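Local coordinates for hydrolase, isochorismatase family (Pseudomonas putida KT2440, PDB 4H17) that acts as an isochorismatase, a hydrolase of the Rossmann-like isochorismatase family whose namesake enzymes split isochorismate into pyruvate and a dihydroxy-dihydrobenzoate, at the interface of chains A and B. Residues are numbered along the deposited sequence; one frame, centred on the assembly and turned at random. Chains: chain A/B, Hydrolase, isochorismatase family.

The interface of chains A and B. Residues chain A 40, 79, 132, 134-135, 161; chain B 8, 11, 185-186.
The carboxylate of B:Asp185 meets the guanidinium of A:Arg161 end-on, in a two-pronged salt bridge whose planes are turned 40° apart. A:Arg161 NH2 lies 2.8 Å from B:Asp185 OD1 and NH1 binds OD2, each from the syn side but tilted out of the carboxylate plane, in keeping with the turned planes. Arginine suits this place because its two terminal nitrogens match the two oxygens. On the anti side of the other oxygen, A:His134 NE2 lies 2.8 Å from B:Asp185 OD2, within the ring plane and nearly straight (171° at H). OD2 thus accepts from both A:His134 and A:Arg161, and OD1 also takes the backbone N of B:Met8, from the face opposite A:Arg161 NH2, so the carboxylate caps the start of helix 8-12. With CG anti to the backbone N (chi1 -167°), B:Asp185 carries its carboxylate into this ring of donors. An asparagine here would probably leave A:Arg161 without its countercharge and cost A:His134 or the helix start an acceptor. Next along the chain, B:Asn186 ND2 donates to A:Ser135 OG, 3.1 Å away.

Beside the polar cluster, the flexible selenomethionine B:Met8 bends to bring its methyl between apolar groups. B:Met8 CE lies 3.7 Å from A:Leu40 CD1, comes in plane at the edge of the A:Phe79 ring, and approaches A:Met132 CE. The branched A:Leu40 also meets B:Leu11 tip to tip, while its CD2 sits over the rim of one face of the A:Arg161 guanidinium.

The two-fold dimer repeats the patch, though the structure alone does not prove it biological. Chain B contributes helix 8-12 and the end of helix 172-186; chain A contributes loops and the start of helix 133-146, just after strand 125-131 and a cis peptide before A:Met132, probably near the active site.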
# COMPACT_ATOMS: atom_id res chain seq x y z
N LEU A 40 2.06 16.03 -12.30
CA LEU A 40 2.12 14.56 -12.20
C LEU A 40 3.14 13.97 -13.19
O LEU A 40 3.17 12.78 -13.39
CB LEU A 40 0.73 13.91 -12.36
CG LEU A 40 -0.26 14.32 -11.28
CD1 LEU A 40 -1.60 13.75 -11.68
CD2 LEU A 40 0.20 13.79 -9.91
N PHE A 79 -6.46 13.63 -15.58
CA PHE A 79 -6.75 12.47 -16.42
C PHE A 79 -8.00 12.69 -17.27
O PHE A 79 -8.74 11.76 -17.56
CB PHE A 79 -6.92 11.19 -15.57
CG PHE A 79 -5.75 10.92 -14.63
CD1 PHE A 79 -5.65 11.52 -13.40
CD2 PHE A 79 -4.70 10.08 -15.05
CE1 PHE A 79 -4.57 11.29 -12.56
CE2 PHE A 79 -3.61 9.84 -14.22
CZ PHE A 79 -3.54 10.45 -12.98
N MSE A 132 0.91 5.26 -10.71
CA MSE A 132 2.24 5.52 -10.07
C MSE A 132 2.57 4.37 -9.15
O MSE A 132 1.67 3.72 -8.60
CB MSE A 132 2.16 6.81 -9.24
CG MSE A 132 1.82 8.01 -10.09
SE MSE A 132 1.83 9.72 -9.16
CE MSE A 132 0.48 9.34 -7.77
N HIS A 134 3.72 4.03 -6.18
CA HIS A 134 3.37 4.10 -4.74
C HIS A 134 1.85 4.15 -4.49
O HIS A 134 1.41 4.03 -3.35
CB HIS A 134 4.03 5.28 -4.03
CG HIS A 134 3.54 6.60 -4.49
ND1 HIS A 134 3.88 7.13 -5.71
CD2 HIS A 134 2.66 7.47 -3.94
CE1 HIS A 134 3.25 8.27 -5.89
NE2 HIS A 134 2.53 8.52 -4.82
N SER A 135 1.07 4.41 -5.54
CA SER A 135 -0.35 4.73 -5.38
C SER A 135 -1.23 3.66 -6.04
O SER A 135 -1.48 2.64 -5.43
CB SER A 135 -0.64 6.17 -5.85
OG SER A 135 -2.02 6.46 -5.76
N ARG A 161 6.92 9.89 -8.90
CA ARG A 161 7.43 11.27 -8.90
C ARG A 161 8.03 11.67 -7.54
O ARG A 161 7.90 10.95 -6.53
CB ARG A 161 6.34 12.21 -9.33
CG ARG A 161 5.26 12.46 -8.27
CD ARG A 161 4.09 13.29 -8.79
NE ARG A 161 3.38 14.01 -7.71
CZ ARG A 161 2.57 13.45 -6.81
NH1 ARG A 161 2.31 12.14 -6.83
NH2 ARG A 161 2.02 14.24 -5.89
N MSE B 8 -1.56 14.33 -4.68
CA MSE B 8 -2.73 13.87 -5.49
C MSE B 8 -3.99 14.36 -4.85
O MSE B 8 -4.91 14.77 -5.54
CB MSE B 8 -2.73 12.35 -5.58
CG MSE B 8 -3.82 11.80 -6.52
SE MSE B 8 -3.72 12.50 -8.37
CE MSE B 8 -2.57 11.15 -9.24
N LEU B 11 -4.42 18.01 -5.86
CA LEU B 11 -4.64 18.12 -7.30
C LEU B 11 -6.06 17.78 -7.73
O LEU B 11 -6.54 18.39 -8.69
CB LEU B 11 -3.66 17.22 -8.07
CG LEU B 11 -2.22 17.76 -8.06
CD1 LEU B 11 -1.19 16.74 -8.51
CD2 LEU B 11 -2.11 19.04 -8.91
N ASP B 185 0.44 11.65 0.20
CA ASP B 185 0.11 11.99 -1.19
C ASP B 185 -1.34 11.70 -1.53
O ASP B 185 -1.97 12.48 -2.26
CB ASP B 185 1.05 11.22 -2.13
CG ASP B 185 1.02 11.72 -3.56
OD1 ASP B 185 0.79 12.94 -3.74
OD2 ASP B 185 1.23 10.92 -4.52
N ASN B 186 -1.85 10.57 -1.03
CA ASN B 186 -3.10 10.07 -1.53
C ASN B 186 -3.93 9.15 -0.64
O ASN B 186 -4.96 8.62 -1.08
CB ASN B 186 -2.84 9.39 -2.86
CG ASN B 186 -4.00 9.47 -3.79
OD1 ASN B 186 -4.80 10.40 -3.73
ND2 ASN B 186 -4.10 8.51 -4.66